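Local coordinates for protein putative neuraminyllactose-binding hemagglutinin homolog (Helicobacter pylori, PDB 3BGH) that is a putative outer-membrane lipoprotein adhesin of the HpaA family, probably binding sialylated glycans such as neuraminyllactose, at the interface of chains A and B. Residues are numbered along the deposited sequence; one frame, centred on the assembly and turned at random. Chains: chain A/B, Putative neuraminyllactose-binding hemagglutinin homolog.

All three contacts belong to one two-fold interface between identical chains, so each recurs with the chains exchanged. Contact 1 stands apart: its C-alpha centre lies about 26 Å from that of contact 2 and about 28 Å from that of contact 3. Contacts 2 and 3 are neighbours, their centres about 4 Å apart, and share A:Ile145 and B:Val113. The long strand 98-114 of chain B contributes to every contact, and strand 144-151 of chain A to contacts 2 and 3. The polar bonds lie at two separated places on an interface built largely from strands, with loops contributing; this pairing may or may not be the biological one.

Contact 1: the interface of chains A and B. Residues chain A 49-50, 107, 109; chain B 47, 105.
OE1 of the B:Glu47 carboxylate accepts the backbone N-H of A:Lys50, with N of A:Lys50 2.8 Å from OE1 of B:Glu47, on the syn lone pair and with 148° at the hydrogen. The other oxygen, OE2 of B:Glu47, takes the side-chain amide of the preceding residue, ND2 of A:Asn49 lying 3.1 Å away. This second donor also arrives on the syn side but stands 32° out of the carboxylate plane, and the amide and carboxylate planes are moderately turned from each other. Together the two bonds restrict rotation of the acid group. B:Glu47 sits at the end of strand 38-48 with an extended chain beyond CG and crosses both partners roughly at right angles. In A:Asn49, CG lies between the backbone N and carbonyl carbon (chi1 76°), which brings ND2 round to the same acid that its neighbour's N-H meets. The aliphatic part of A:Lys50 passes across the carboxylate, its CG 3.8 Å from CD of B:Glu47. The side-chain amine NZ of A:Lys50 remains 5.4 Å from OE2 of B:Glu47, so any charge attraction is probably a longer-range supplement. Nearby, between the 98-114 strands, the methyl CB of A:Ala107 rests 3.5 Å from OD1 of B:Asn105, while CD1 of A:Leu109 approaches that oxygen at 3.6 Å. The site ties a loop of chain A to a strand end of chain B and probably helps fix the register of the pair.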
ATOM      1  N   ASN A  49       6.160   1.189  -6.647  1.00 50.86           N
ATOM      2  CA  ASN A  49       5.452   0.692  -7.827  1.00 51.26           C
ATOM      3  C   ASN A  49       6.007   1.340  -9.114  1.00 52.42           C
ATOM      4  O   ASN A  49       6.900   2.180  -9.048  1.00 52.10           O
ATOM      5  CB  ASN A  49       3.936   0.900  -7.688  1.00 50.77           C
ATOM      6  CG  ASN A  49       3.515   2.340  -7.915  1.00 47.92           C
ATOM      7  OD1 ASN A  49       4.132   3.260  -7.410  1.00 46.33           O
ATOM      8  ND2 ASN A  49       2.446   2.532  -8.651  1.00 42.23           N
ATOM      9  N   LYS A  50       5.472   0.958 -10.276  1.00 53.65           N
ATOM     10  CA  LYS A  50       6.129   1.223 -11.583  1.00 54.57           C
ATOM     11  C   LYS A  50       6.253   2.704 -11.991  1.00 53.44           C
ATOM     12  O   LYS A  50       7.078   3.093 -12.817  1.00 53.28           O
ATOM     13  CB  LYS A  50       5.414   0.424 -12.678  1.00 54.59           C
ATOM     14  CG  LYS A  50       4.099   0.991 -13.190  1.00 57.50           C
ATOM     15  CD  LYS A  50       3.549   0.070 -14.275  1.00 57.16           C
ATOM     16  CE  LYS A  50       2.182   0.547 -14.799  1.00 63.41           C
ATOM     17  NZ  LYS A  50       1.510  -0.456 -15.759  1.00 63.79           N
ATOM     18  N   ALA A 107       3.432   3.303  -3.106  1.00 49.89           N
ATOM     19  CA  ALA A 107       2.976   3.233  -4.472  1.00 49.67           C
ATOM     20  C   ALA A 107       2.186   4.480  -4.762  1.00 50.54           C
ATOM     21  O   ALA A 107       1.550   5.040  -3.878  1.00 50.17           O
ATOM     22  CB  ALA A 107       2.138   2.003  -4.677  1.00 49.08           C
ATOM     23  N   LEU A 109      -0.812   5.946  -7.254  1.00 55.25           N
ATOM     24  CA  LEU A 109      -1.896   5.732  -8.200  1.00 55.33           C
ATOM     25  C   LEU A 109      -2.164   7.038  -8.915  1.00 55.20           C
ATOM     26  O   LEU A 109      -2.143   8.108  -8.325  1.00 53.78           O
ATOM     27  CB  LEU A 109      -3.144   5.284  -7.473  1.00 56.12           C
ATOM     28  CG  LEU A 109      -3.210   3.831  -7.007  1.00 58.62           C
ATOM     29  CD1 LEU A 109      -2.177   3.490  -5.933  1.00 61.27           C
ATOM     30  CD2 LEU A 109      -4.585   3.597  -6.485  1.00 58.09           C
TER
ATOM     31  N   GLU B  47      -0.842  -3.966  -9.628  1.00 56.61           N
ATOM     32  CA  GLU B  47       0.530  -4.219  -9.275  1.00 55.01           C
ATOM     33  C   GLU B  47       0.592  -5.004  -7.973  1.00 54.33           C
ATOM     34  O   GLU B  47      -0.298  -4.884  -7.121  1.00 54.61           O
ATOM     35  CB  GLU B  47       1.270  -2.909  -9.161  1.00 55.25           C
ATOM     36  CG  GLU B  47       1.495  -2.262 -10.507  1.00 56.93           C
ATOM     37  CD  GLU B  47       2.367  -1.027 -10.407  1.00 60.00           C
ATOM     38  OE1 GLU B  47       3.636  -1.198 -10.314  1.00 58.86           O
ATOM     39  OE2 GLU B  47       1.766   0.106 -10.417  1.00 59.29           O
ATOM     40  N   ASN B 105      -2.753  -1.358  -6.840  1.00 50.60           N
ATOM     41  CA  ASN B 105      -1.830  -2.349  -6.338  1.00 49.87           C
ATOM     42  C   ASN B 105      -2.226  -2.976  -5.020  1.00 49.38           C
ATOM     43  O   ASN B 105      -3.003  -2.392  -4.266  1.00 48.88           O
ATOM     44  CB  ASN B 105      -0.450  -1.728  -6.150  1.00 50.32           C
ATOM     45  CG  ASN B 105      -0.392  -0.833  -4.972  1.00 48.95           C
ATOM     46  OD1 ASN B 105      -0.885   0.291  -5.025  1.00 53.29           O
ATOM     47  ND2 ASN B 105       0.211  -1.311  -3.884  1.00 45.78           N
TER

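Contact 2: the interface of chains A and B. Residues chain A 135, 144-145, 147; chain B 111-113, 122.
B:Asp111 (phi 63°, psi 62°) has a left-handed backbone conformation within strand 98-114, while B:Val113 and A:Ser147 are extended, as expected of strands. The carbonyl of B:Asp111 receives the amide of A:Asn135, from strand 123-137, with ND2 of A:Asn135 3.0 Å from O of B:Asp111. That bond is nearly straight at the hydrogen; the C=O points almost directly at the donor and the acceptor lies in the amide plane. The hydroxyl of A:Ser147 works in both directions: OG accepts the backbone N-H of B:Val113 at 2.8 Å from N and donates to OD1 of A:Asn135 at 2.7 Å from OG. The latter bond leaves OG tilted from the carbonyl plane, and it ties down the amide that crosses to chain B. Apolar packing sits beside this relay. A:Ile144 and B:Val113 lie antiparallel side by side, CG2 meeting CG2 at 3.5 Å. The first torsion of B:Val113, 173°, sets CG1 anti to the backbone N and leaves CG2 as the branch that meets the isoleucine. The CD1 methyl of A:Ile144 reaches CB of B:Asp111 at 4.0 Å. Water 1 bridges the strands, 3.0 Å from N of A:Ser147 and 2.7 Å from O of B:Val113.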
ATOM      1  N   ASN A 135      10.820  -2.480  12.566  1.00 50.81           N
ATOM      2  CA  ASN A 135      10.970  -3.597  13.527  1.00 51.35           C
ATOM      3  C   ASN A 135      12.055  -3.390  14.588  1.00 52.19           C
ATOM      4  O   ASN A 135      13.172  -2.979  14.280  1.00 53.35           O
ATOM      5  CB  ASN A 135      11.129  -4.964  12.817  1.00 50.32           C
ATOM      6  CG  ASN A 135       9.778  -5.670  12.571  1.00 50.24           C
ATOM      7  OD1 ASN A 135       8.728  -5.161  12.943  1.00 49.82           O
ATOM      8  ND2 ASN A 135       9.814  -6.860  11.983  1.00 50.42           N
ATOM      9  N   ILE A 144      11.877 -10.497  17.032  1.00 63.36           N
ATOM     10  CA  ILE A 144      11.237  -9.209  16.880  1.00 61.66           C
ATOM     11  C   ILE A 144      10.507  -8.957  18.179  1.00 60.52           C
ATOM     12  O   ILE A 144       9.754  -9.815  18.621  1.00 61.18           O
ATOM     13  CB  ILE A 144      10.284  -9.175  15.662  1.00 61.86           C
ATOM     14  CG1 ILE A 144      11.080  -9.419  14.365  1.00 60.40           C
ATOM     15  CG2 ILE A 144       9.549  -7.834  15.605  1.00 60.49           C
ATOM     16  CD1 ILE A 144      10.324 -10.189  13.305  1.00 59.72           C
ATOM     17  N   ILE A 145      10.767  -7.808  18.805  1.00 58.35           N
ATOM     18  CA  ILE A 145      10.159  -7.459  20.083  1.00 56.07           C
ATOM     19  C   ILE A 145       8.996  -6.465  19.894  1.00 54.29           C
ATOM     20  O   ILE A 145       8.015  -6.471  20.646  1.00 54.58           O
ATOM     21  CB  ILE A 145      11.234  -6.928  21.082  1.00 56.87           C
ATOM     22  CG1 ILE A 145      11.859  -8.086  21.857  1.00 58.73           C
ATOM     23  CG2 ILE A 145      10.653  -5.992  22.144  1.00 56.11           C
ATOM     24  CD1 ILE A 145      12.921  -8.827  21.114  1.00 58.86           C
ATOM     25  N   SER A 147       6.868  -3.798  16.808  1.00 45.76           N
ATOM     26  CA  SER A 147       6.700  -3.298  15.452  1.00 45.72           C
ATOM     27  C   SER A 147       5.983  -1.971  15.515  1.00 45.38           C
ATOM     28  O   SER A 147       4.948  -1.874  16.156  1.00 44.40           O
ATOM     29  CB  SER A 147       5.867  -4.268  14.590  1.00 45.62           C
ATOM     30  OG  SER A 147       6.512  -5.521  14.426  1.00 46.78           O
TER
ATOM     31  N   ASP B 111       6.062 -10.293   8.711  1.00 53.10           N
ATOM     32  CA  ASP B 111       6.701 -10.355  10.047  1.00 54.45           C
ATOM     33  C   ASP B 111       6.452  -9.107  10.886  1.00 54.26           C
ATOM     34  O   ASP B 111       7.387  -8.396  11.246  1.00 54.97           O
ATOM     35  CB  ASP B 111       8.198 -10.675   9.933  1.00 55.29           C
ATOM     36  CG  ASP B 111       8.454 -12.071   9.322  1.00 60.56           C
ATOM     37  OD1 ASP B 111       7.696 -13.024   9.654  1.00 68.64           O
ATOM     38  OD2 ASP B 111       9.374 -12.228   8.488  1.00 64.82           O
ATOM     39  N   ILE B 112       5.182  -8.841  11.180  1.00 53.15           N
ATOM     40  CA  ILE B 112       4.803  -7.726  12.023  1.00 52.25           C
ATOM     41  C   ILE B 112       4.407  -8.347  13.340  1.00 52.21           C
ATOM     42  O   ILE B 112       3.696  -9.344  13.359  1.00 52.38           O
ATOM     43  CB  ILE B 112       3.628  -6.909  11.404  1.00 52.13           C
ATOM     44  CG1 ILE B 112       4.074  -6.268  10.085  1.00 52.27           C
ATOM     45  CG2 ILE B 112       3.090  -5.858  12.387  1.00 49.71           C
ATOM     46  CD1 ILE B 112       3.026  -5.393   9.449  1.00 53.00           C
ATOM     47  N   VAL B 113       4.897  -7.799  14.444  1.00 51.95           N
ATOM     48  CA  VAL B 113       4.495  -8.316  15.732  1.00 51.69           C
ATOM     49  C   VAL B 113       3.376  -7.475  16.315  1.00 51.72           C
ATOM     50  O   VAL B 113       3.369  -6.248  16.212  1.00 51.30           O
ATOM     51  CB  VAL B 113       5.688  -8.478  16.731  1.00 52.10           C
ATOM     52  CG1 VAL B 113       5.202  -8.850  18.131  1.00 51.55           C
ATOM     53  CG2 VAL B 113       6.597  -9.589  16.263  1.00 52.54           C
ATOM     54  N   GLU B 122       0.421 -12.802  21.926  1.00 52.82           N
ATOM     55  CA  GLU B 122       1.399 -12.272  20.990  1.00 51.94           C
ATOM     56  C   GLU B 122       1.388 -13.038  19.664  1.00 51.28           C
ATOM     57  O   GLU B 122       1.341 -14.260  19.649  1.00 50.33           O
ATOM     58  CB  GLU B 122       2.811 -12.326  21.579  1.00 51.92           C
ATOM     59  CG  GLU B 122       3.909 -11.732  20.646  1.00 51.58           C
ATOM     60  CD  GLU B 122       5.313 -11.757  21.228  1.00 54.06           C
ATOM     61  OE1 GLU B 122       6.249 -11.919  20.436  1.00 57.73           O
ATOM     62  OE2 GLU B 122       5.508 -11.634  22.469  1.00 60.02           O
TER
HETATM   63  O   HOH W   1       4.313  -4.599  18.135  1.00 41.79           O

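Contact 3: the interface of chains A and B. Residues chain A 145-146; chain B 113, 115.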
ATOM      1  N   ILE A 145      10.767  -7.808  18.805  1.00 58.35           N
ATOM      2  CA  ILE A 145      10.159  -7.459  20.083  1.00 56.07           C
ATOM      3  C   ILE A 145       8.996  -6.465  19.894  1.00 54.29           C
ATOM      4  O   ILE A 145       8.015  -6.471  20.646  1.00 54.58           O
ATOM      5  CB  ILE A 145      11.234  -6.928  21.082  1.00 56.87           C
ATOM      6  CG1 ILE A 145      11.859  -8.086  21.857  1.00 58.73           C
ATOM      7  CG2 ILE A 145      10.653  -5.992  22.144  1.00 56.11           C
ATOM      8  CD1 ILE A 145      12.921  -8.827  21.114  1.00 58.86           C
ATOM      9  N   HIS A 146       9.082  -5.619  18.879  1.00 51.19           N
ATOM     10  CA  HIS A 146       8.094  -4.589  18.735  1.00 48.30           C
ATOM     11  C   HIS A 146       8.062  -4.097  17.315  1.00 47.41           C
ATOM     12  O   HIS A 146       9.116  -3.981  16.694  1.00 47.59           O
ATOM     13  CB  HIS A 146       8.433  -3.438  19.673  1.00 47.28           C
ATOM     14  CG  HIS A 146       7.391  -2.385  19.683  1.00 46.98           C
ATOM     15  ND1 HIS A 146       6.196  -2.542  20.349  1.00 48.17           N
ATOM     16  CD2 HIS A 146       7.316  -1.197  19.042  1.00 44.54           C
ATOM     17  CE1 HIS A 146       5.456  -1.460  20.177  1.00 47.92           C
ATOM     18  NE2 HIS A 146       6.105  -0.641  19.372  1.00 47.47           N
TER
ATOM     19  N   VAL B 113       4.897  -7.799  14.444  1.00 51.95           N
ATOM     20  CA  VAL B 113       4.495  -8.316  15.732  1.00 51.69           C
ATOM     21  C   VAL B 113       3.376  -7.475  16.315  1.00 51.72           C
ATOM     22  O   VAL B 113       3.369  -6.248  16.212  1.00 51.30           O
ATOM     23  CB  VAL B 113       5.688  -8.478  16.731  1.00 52.10           C
ATOM     24  CG1 VAL B 113       5.202  -8.850  18.131  1.00 51.55           C
ATOM     25  CG2 VAL B 113       6.597  -9.589  16.263  1.00 52.54           C
ATOM     26  N   GLU B 115       1.807  -7.371  20.065  1.00 52.70           N
ATOM     27  CA  GLU B 115       2.155  -7.825  21.367  1.00 53.48           C
ATOM     28  C   GLU B 115       0.917  -8.299  22.121  1.00 53.43           C
ATOM     29  O   GLU B 115      -0.199  -7.947  21.792  1.00 53.89           O
ATOM     30  CB  GLU B 115       2.879  -6.700  22.101  1.00 54.33           C
ATOM     31  CG  GLU B 115       4.294  -6.491  21.587  1.00 56.71           C
ATOM     32  CD  GLU B 115       5.072  -5.497  22.411  1.00 59.45           C
ATOM     33  OE1 GLU B 115       5.351  -4.387  21.892  1.00 57.63           O
ATOM     34  OE2 GLU B 115       5.390  -5.837  23.573  1.00 59.86           O
TER
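Strand 144-151 of chain A, through A:Ile145 and A:His146, meets B:Glu115 in the loop after strand 98-114 of chain B, with B:Val113 of that strand nearby. In this member of the neuraminyllactose-binding hemagglutinin (NLBH) family, the polar pairing is between an imidazole and a carboxylate. ND1 of A:His146 donates to OE1 of B:Glu115, 2.5 Å from ND1 to OE1, with 168° at the hydrogen. The oxygen lies in the ring plane, so the acid addresses the edge of the imidazole. From the glutamate's side the donor arrives nearly in line with the C-O bond. The two planes are 85° apart, so the carboxylate stands almost upright to the ring and the side chains cross at about a right angle. In A:His146, CG is anti to the backbone N (chi1 -174°), which carries the ring out towards chain B. The glutamate extends beyond CG and passes by the main chain of A:Ile145, whose O is 3.6 Å from CD of B:Glu115. If ionised, the acid might raise the proton affinity of the imidazole, although protonation is not seen.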